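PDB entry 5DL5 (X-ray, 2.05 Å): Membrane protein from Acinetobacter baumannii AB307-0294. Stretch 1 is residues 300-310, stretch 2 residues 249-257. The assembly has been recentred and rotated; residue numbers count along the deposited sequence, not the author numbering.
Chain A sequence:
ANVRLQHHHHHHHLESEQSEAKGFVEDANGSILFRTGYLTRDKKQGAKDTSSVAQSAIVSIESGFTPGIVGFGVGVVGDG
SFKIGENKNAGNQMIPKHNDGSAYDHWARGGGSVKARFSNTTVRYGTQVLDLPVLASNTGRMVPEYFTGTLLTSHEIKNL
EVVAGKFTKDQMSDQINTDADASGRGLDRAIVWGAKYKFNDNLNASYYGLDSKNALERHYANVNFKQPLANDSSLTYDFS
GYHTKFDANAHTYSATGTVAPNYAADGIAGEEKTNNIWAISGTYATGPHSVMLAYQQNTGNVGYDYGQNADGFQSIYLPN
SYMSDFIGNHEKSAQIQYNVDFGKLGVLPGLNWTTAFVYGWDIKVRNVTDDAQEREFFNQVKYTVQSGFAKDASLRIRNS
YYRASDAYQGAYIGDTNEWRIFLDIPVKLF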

ATOM      1  N   GLY A 300       9.440 -11.479 -17.403  1.00 34.11           N
ATOM      2  CA  GLY A 300      10.669 -10.706 -17.512  1.00 36.55           C
ATOM      3  C   GLY A 300      11.824 -11.264 -16.697  1.00 38.63           C
ATOM      4  O   GLY A 300      11.715 -12.331 -16.109  1.00 40.18           O
ATOM      5  N   ASN A 301      12.909 -10.526 -16.587  1.00 36.33           N
ATOM      6  CA  ASN A 301      14.065 -10.995 -15.896  1.00 36.39           C
ATOM      7  C   ASN A 301      14.239 -10.451 -14.438  1.00 35.55           C
ATOM      8  O   ASN A 301      15.354 -10.453 -13.873  1.00 37.66           O
ATOM      9  CB  ASN A 301      15.332 -10.842 -16.755  1.00 37.36           C
ATOM     10  CG  ASN A 301      15.566  -9.406 -17.154  1.00 40.51           C
ATOM     11  OD1 ASN A 301      14.844  -8.468 -16.721  1.00 40.17           O
ATOM     12  ND2 ASN A 301      16.499  -9.221 -18.023  1.00 40.60           N
ATOM     13  N   VAL A 302      13.144 -10.028 -13.818  1.00 33.82           N
ATOM     14  CA  VAL A 302      13.143  -9.694 -12.436  1.00 31.95           C
ATOM     15  C   VAL A 302      11.761  -9.881 -12.002  1.00 31.19           C
ATOM     16  O   VAL A 302      10.822  -9.721 -12.802  1.00 30.87           O
ATOM     17  CB  VAL A 302      13.733  -8.217 -12.185  1.00 32.57           C
ATOM     18  CG1 VAL A 302      12.847  -7.129 -12.791  1.00 33.09           C
ATOM     19  CG2 VAL A 302      13.947  -7.895 -10.728  1.00 32.88           C
ATOM     20  N   GLY A 303      11.585 -10.138 -10.699  1.00 30.88           N
ATOM     21  CA  GLY A 303      10.284  -9.991 -10.067  1.00 29.98           C
ATOM     22  C   GLY A 303       9.806  -8.553  -9.877  1.00 28.65           C
ATOM     23  O   GLY A 303      10.452  -7.622 -10.314  1.00 29.30           O
ATOM     24  N   TYR A 304       8.626  -8.409  -9.304  1.00 28.94           N
ATOM     25  CA  TYR A 304       7.999  -7.119  -9.001  1.00 28.85           C
ATOM     26  C   TYR A 304       8.628  -6.579  -7.686  1.00 31.36           C
ATOM     27  O   TYR A 304       8.016  -6.642  -6.610  1.00 30.95           O
ATOM     28  CB  TYR A 304       6.490  -7.170  -9.056  1.00 28.08           C
ATOM     29  CG  TYR A 304       5.855  -5.818  -8.898  1.00 29.11           C
ATOM     30  CD1 TYR A 304       6.179  -4.792  -9.778  1.00 33.07           C
ATOM     31  CD2 TYR A 304       5.012  -5.478  -7.821  1.00 29.28           C
ATOM     32  CE1 TYR A 304       5.688  -3.526  -9.608  1.00 33.18           C
ATOM     33  CE2 TYR A 304       4.430  -4.210  -7.709  1.00 30.57           C
ATOM     34  CZ  TYR A 304       4.828  -3.203  -8.546  1.00 31.42           C
ATOM     35  OH  TYR A 304       4.435  -1.869  -8.461  1.00 29.78           O
ATOM     36  N   ASP A 305       9.880  -6.094  -7.788  1.00 32.68           N
ATOM     37  CA  ASP A 305      10.756  -5.787  -6.586  1.00 33.71           C
ATOM     38  C   ASP A 305      10.398  -4.312  -6.170  1.00 33.62           C
ATOM     39  O   ASP A 305      11.216  -3.419  -6.312  1.00 35.39           O
ATOM     40  CB  ASP A 305      12.226  -5.941  -6.939  1.00 33.44           C
ATOM     41  CG  ASP A 305      12.724  -7.377  -7.034  1.00 35.13           C
ATOM     42  OD1 ASP A 305      11.939  -8.319  -7.248  1.00 33.28           O
ATOM     43  OD2 ASP A 305      13.954  -7.549  -7.147  1.00 35.23           O
ATOM     44  N   TYR A 306       9.112  -4.076  -5.861  1.00 31.79           N
ATOM     45  CA  TYR A 306       8.593  -2.773  -5.488  1.00 30.39           C
ATOM     46  C   TYR A 306       9.110  -2.361  -4.084  1.00 32.35           C
ATOM     47  O   TYR A 306       9.491  -3.176  -3.210  1.00 32.23           O
ATOM     48  CB  TYR A 306       7.067  -2.688  -5.628  1.00 29.91           C
ATOM     49  CG  TYR A 306       6.299  -3.284  -4.433  1.00 30.95           C
ATOM     50  CD1 TYR A 306       6.121  -4.655  -4.299  1.00 32.30           C
ATOM     51  CD2 TYR A 306       5.843  -2.489  -3.404  1.00 31.80           C
ATOM     52  CE1 TYR A 306       5.464  -5.215  -3.202  1.00 32.48           C
ATOM     53  CE2 TYR A 306       5.232  -3.036  -2.334  1.00 31.40           C
ATOM     54  CZ  TYR A 306       5.067  -4.394  -2.219  1.00 31.99           C
ATOM     55  OH  TYR A 306       4.499  -4.968  -1.111  1.00 32.11           O
ATOM     56  N   GLY A 307       9.118  -1.074  -3.842  1.00 30.47           N
ATOM     57  CA  GLY A 307       9.457  -0.626  -2.485  1.00 29.60           C
ATOM     58  C   GLY A 307      10.917  -0.537  -2.201  1.00 30.70           C
ATOM     59  O   GLY A 307      11.254  -0.184  -1.109  1.00 34.56           O
ATOM     60  N   GLN A 308      11.810  -0.728  -3.164  1.00 30.21           N
ATOM     61  CA  GLN A 308      13.225  -0.777  -2.901  1.00 31.99           C
ATOM     62  C   GLN A 308      13.937   0.506  -3.403  1.00 32.91           C
ATOM     63  O   GLN A 308      15.143   0.558  -3.334  1.00 32.18           O
ATOM     64  CB  GLN A 308      13.879  -1.918  -3.621  1.00 33.63           C
ATOM     65  CG  GLN A 308      13.274  -3.311  -3.474  1.00 32.99           C
ATOM     66  CD  GLN A 308      13.164  -3.729  -2.044  1.00 36.77           C
ATOM     67  OE1 GLN A 308      12.083  -3.955  -1.511  1.00 46.27           O
ATOM     68  NE2 GLN A 308      14.217  -3.748  -1.413  1.00 38.11           N
ATOM     69  N   ASN A 309      13.212   1.447  -3.999  1.00 31.28           N
ATOM     70  CA  ASN A 309      13.859   2.654  -4.630  1.00 33.77           C
ATOM     71  C   ASN A 309      12.941   3.845  -4.426  1.00 33.75           C
ATOM     72  O   ASN A 309      12.547   4.513  -5.427  1.00 34.60           O
ATOM     73  CB  ASN A 309      13.979   2.361  -6.178  1.00 35.43           C
ATOM     74  CG  ASN A 309      14.885   1.176  -6.530  1.00 35.11           C
ATOM     75  OD1 ASN A 309      16.050   1.350  -6.538  1.00 36.69           O
ATOM     76  ND2 ASN A 309      14.341  -0.008  -6.800  1.00 33.39           N
ATOM     77  N   ALA A 310      12.468   4.062  -3.190  1.00 30.68           N
ATOM     78  CA  ALA A 310      11.689   5.198  -2.832  1.00 30.51           C
ATOM     79  C   ALA A 310      10.443   5.355  -3.690  1.00 31.06           C
ATOM     80  O   ALA A 310      10.076   6.432  -4.091  1.00 31.19           O
ATOM     81  CB  ALA A 310      12.555   6.425  -2.815  1.00 32.47           C
TER
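Stretch 2 249-257: NAHTYSATG

Stretch 2 is an irregular, largely extended segment that runs antiparallel to stretch 1: as the numbering climbs from N301 to Q308, the nearest CA partner falls from T256 (5.3 Å, CA to CA) through A255 opposite V302 (CA to CA 4.2 Å) and T252 opposite D305 (CA to CA 5.9 Å) to H251 (CA to CA 6.0 Å from Q308). The pairing advances unevenly, and neither segment forms a regular helix or strand in this region, so no crossing angle is assigned. Together the two stretches bury 567 Å².

At the start, G300 makes no contact. N301 supplies the one direct backbone-to-backbone hydrogen bond, from T256 N to N301 O, at 2.8 Å with an angle of 167° at the hydrogen. The same N301 O lies 3.3 Å from A255 CA, a CA-H...O contact with an angle of 134° at the hydrogen. V302 follows with its CB sideways; its CG2 packs 3.6 Å from S254 OG and 4.3 Å from A255 CB.

G303 N donates to S254 OG at 2.9 Å, with an angle of 140°. The absence of a side chain matters, because an ideal CB at this position would lie 2.8 Å from S254 OG, a clash. Y304 points away and contributes little.

D305 is the anchor, with its CB directed toward stretch 2 and 76 Å² covered, the largest area of any residue in either stretch. Its OD2 accepts from Y253 N at 2.8 Å (177°) and from S254 N at 2.9 Å (169°), while OD1 accepts from S254 OG at 2.5 Å. The carboxylate thus holds two successive amides and a hydroxyl, and since S254 OG also accepts from G303 N, the serine links the D305 carboxylate to the backbone of G303, two residues earlier. D305 CG lies over one face of the Y253 ring, 3.4 Å from Y253 CE1.

Y306 points away, but its carbonyl is bridged by water 1, which donates to Y306 O at 2.8 Å and lies 2.7 Å from Y253 OH in a second hydrogen bond. G307, at phi 83°, is out of reach. Q308 turns back toward stretch 2, its CB 3.6 Å from H251 O.

N309 closes the contact with a two-point pairing between its amide and the H251 backbone: H251 N donates to N309 OD1 at 2.9 Å (169°), and N309 ND2 donates to H251 O at 2.8 Å (153°). N309 OD1 also lies 3.7 Å from A250 CB. A310 is beyond reach.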

ATOM      1  N   ASN A 249      21.333   1.219 -12.380  1.00 50.33           N
ATOM      2  CA  ASN A 249      21.735   1.523 -10.997  1.00 51.70           C
ATOM      3  C   ASN A 249      20.664   1.397  -9.945  1.00 47.18           C
ATOM      4  O   ASN A 249      20.866   1.801  -8.828  1.00 47.20           O
ATOM      5  CB  ASN A 249      22.263   2.965 -10.921  1.00 55.76           C
ATOM      6  CG  ASN A 249      23.343   3.216 -11.946  1.00 60.63           C
ATOM      7  OD1 ASN A 249      23.449   4.314 -12.499  1.00 69.09           O
ATOM      8  ND2 ASN A 249      24.102   2.194 -12.263  1.00 64.88           N
ATOM      9  N   ALA A 250      19.520   0.850 -10.283  1.00 43.58           N
ATOM     10  CA  ALA A 250      18.522   0.620  -9.278  1.00 42.15           C
ATOM     11  C   ALA A 250      18.822  -0.554  -8.359  1.00 39.73           C
ATOM     12  O   ALA A 250      19.617  -1.400  -8.677  1.00 40.60           O
ATOM     13  CB  ALA A 250      17.174   0.407  -9.927  1.00 42.29           C
ATOM     14  N   HIS A 251      18.081  -0.601  -7.255  1.00 40.44           N
ATOM     15  CA  HIS A 251      18.158  -1.620  -6.287  1.00 41.79           C
ATOM     16  C   HIS A 251      17.096  -2.661  -6.544  1.00 39.98           C
ATOM     17  O   HIS A 251      15.897  -2.356  -6.568  1.00 37.24           O
ATOM     18  CB  HIS A 251      17.992  -1.013  -4.892  1.00 42.77           C
ATOM     19  CG  HIS A 251      19.185  -0.267  -4.438  1.00 49.22           C
ATOM     20  ND1 HIS A 251      19.317   1.108  -4.555  1.00 52.85           N
ATOM     21  CD2 HIS A 251      20.306  -0.702  -3.828  1.00 49.08           C
ATOM     22  CE1 HIS A 251      20.474   1.479  -4.057  1.00 51.60           C
ATOM     23  NE2 HIS A 251      21.065   0.407  -3.568  1.00 52.48           N
ATOM     24  N   THR A 252      17.534  -3.896  -6.742  1.00 37.90           N
ATOM     25  CA  THR A 252      16.581  -5.044  -6.893  1.00 36.37           C
ATOM     26  C   THR A 252      17.196  -6.229  -6.129  1.00 38.73           C
ATOM     27  O   THR A 252      18.371  -6.118  -5.701  1.00 39.82           O
ATOM     28  CB  THR A 252      16.455  -5.478  -8.388  1.00 35.63           C
ATOM     29  OG1 THR A 252      17.743  -5.744  -8.964  1.00 34.61           O
ATOM     30  CG2 THR A 252      15.760  -4.488  -9.203  1.00 36.08           C
ATOM     31  N   TYR A 253      16.465  -7.361  -6.027  1.00 37.04           N
ATOM     32  CA  TYR A 253      16.969  -8.544  -5.295  1.00 39.22           C
ATOM     33  C   TYR A 253      16.651  -9.828  -6.096  1.00 40.90           C
ATOM     34  O   TYR A 253      17.411 -10.745  -5.986  1.00 44.26           O
ATOM     35  CB  TYR A 253      16.456  -8.635  -3.908  1.00 38.75           C
ATOM     36  CG  TYR A 253      14.948  -8.585  -3.830  1.00 37.55           C
ATOM     37  CD1 TYR A 253      14.306  -7.381  -3.774  1.00 38.05           C
ATOM     38  CD2 TYR A 253      14.111  -9.810  -3.845  1.00 39.46           C
ATOM     39  CE1 TYR A 253      12.910  -7.288  -3.673  1.00 37.31           C
ATOM     40  CE2 TYR A 253      12.693  -9.732  -3.798  1.00 33.96           C
ATOM     41  CZ  TYR A 253      12.120  -8.443  -3.662  1.00 34.88           C
ATOM     42  OH  TYR A 253      10.746  -8.187  -3.647  1.00 33.80           O
ATOM     43  N   SER A 254      15.622  -9.908  -6.934  1.00 38.27           N
ATOM     44  CA  SER A 254      15.254 -11.228  -7.611  1.00 36.83           C
ATOM     45  C   SER A 254      15.740 -11.296  -9.068  1.00 38.63           C
ATOM     46  O   SER A 254      15.288 -12.108  -9.811  1.00 38.71           O
ATOM     47  CB  SER A 254      13.701 -11.369  -7.454  1.00 35.22           C
ATOM     48  OG  SER A 254      13.045 -10.357  -8.219  1.00 33.46           O
ATOM     49  N   ALA A 255      16.676 -10.444  -9.527  1.00 38.60           N
ATOM     50  CA  ALA A 255      16.995 -10.365 -10.957  1.00 39.91           C
ATOM     51  C   ALA A 255      17.614 -11.637 -11.417  1.00 42.49           C
ATOM     52  O   ALA A 255      18.269 -12.289 -10.611  1.00 43.30           O
ATOM     53  CB  ALA A 255      17.984  -9.266 -11.279  1.00 42.07           C
ATOM     54  N   THR A 256      17.381 -12.000 -12.689  1.00 41.59           N
ATOM     55  CA  THR A 256      18.134 -13.166 -13.305  1.00 44.19           C
ATOM     56  C   THR A 256      18.825 -12.659 -14.517  1.00 45.27           C
ATOM     57  O   THR A 256      18.729 -11.453 -14.848  1.00 43.48           O
ATOM     58  CB  THR A 256      17.176 -14.331 -13.668  1.00 45.10           C
ATOM     59  OG1 THR A 256      15.993 -13.836 -14.342  1.00 42.22           O
ATOM     60  CG2 THR A 256      16.750 -14.981 -12.399  1.00 46.78           C
ATOM     61  N   GLY A 257      19.531 -13.562 -15.190  1.00 46.77           N
ATOM     62  CA  GLY A 257      20.357 -13.188 -16.298  1.00 47.01           C
ATOM     63  C   GLY A 257      21.595 -12.441 -15.875  1.00 50.38           C
ATOM     64  O   GLY A 257      22.085 -12.672 -14.775  1.00 52.25           O
TER
HETATM   65  O   HOH W   1       9.404  -5.922  -2.971  1.00 46.31           O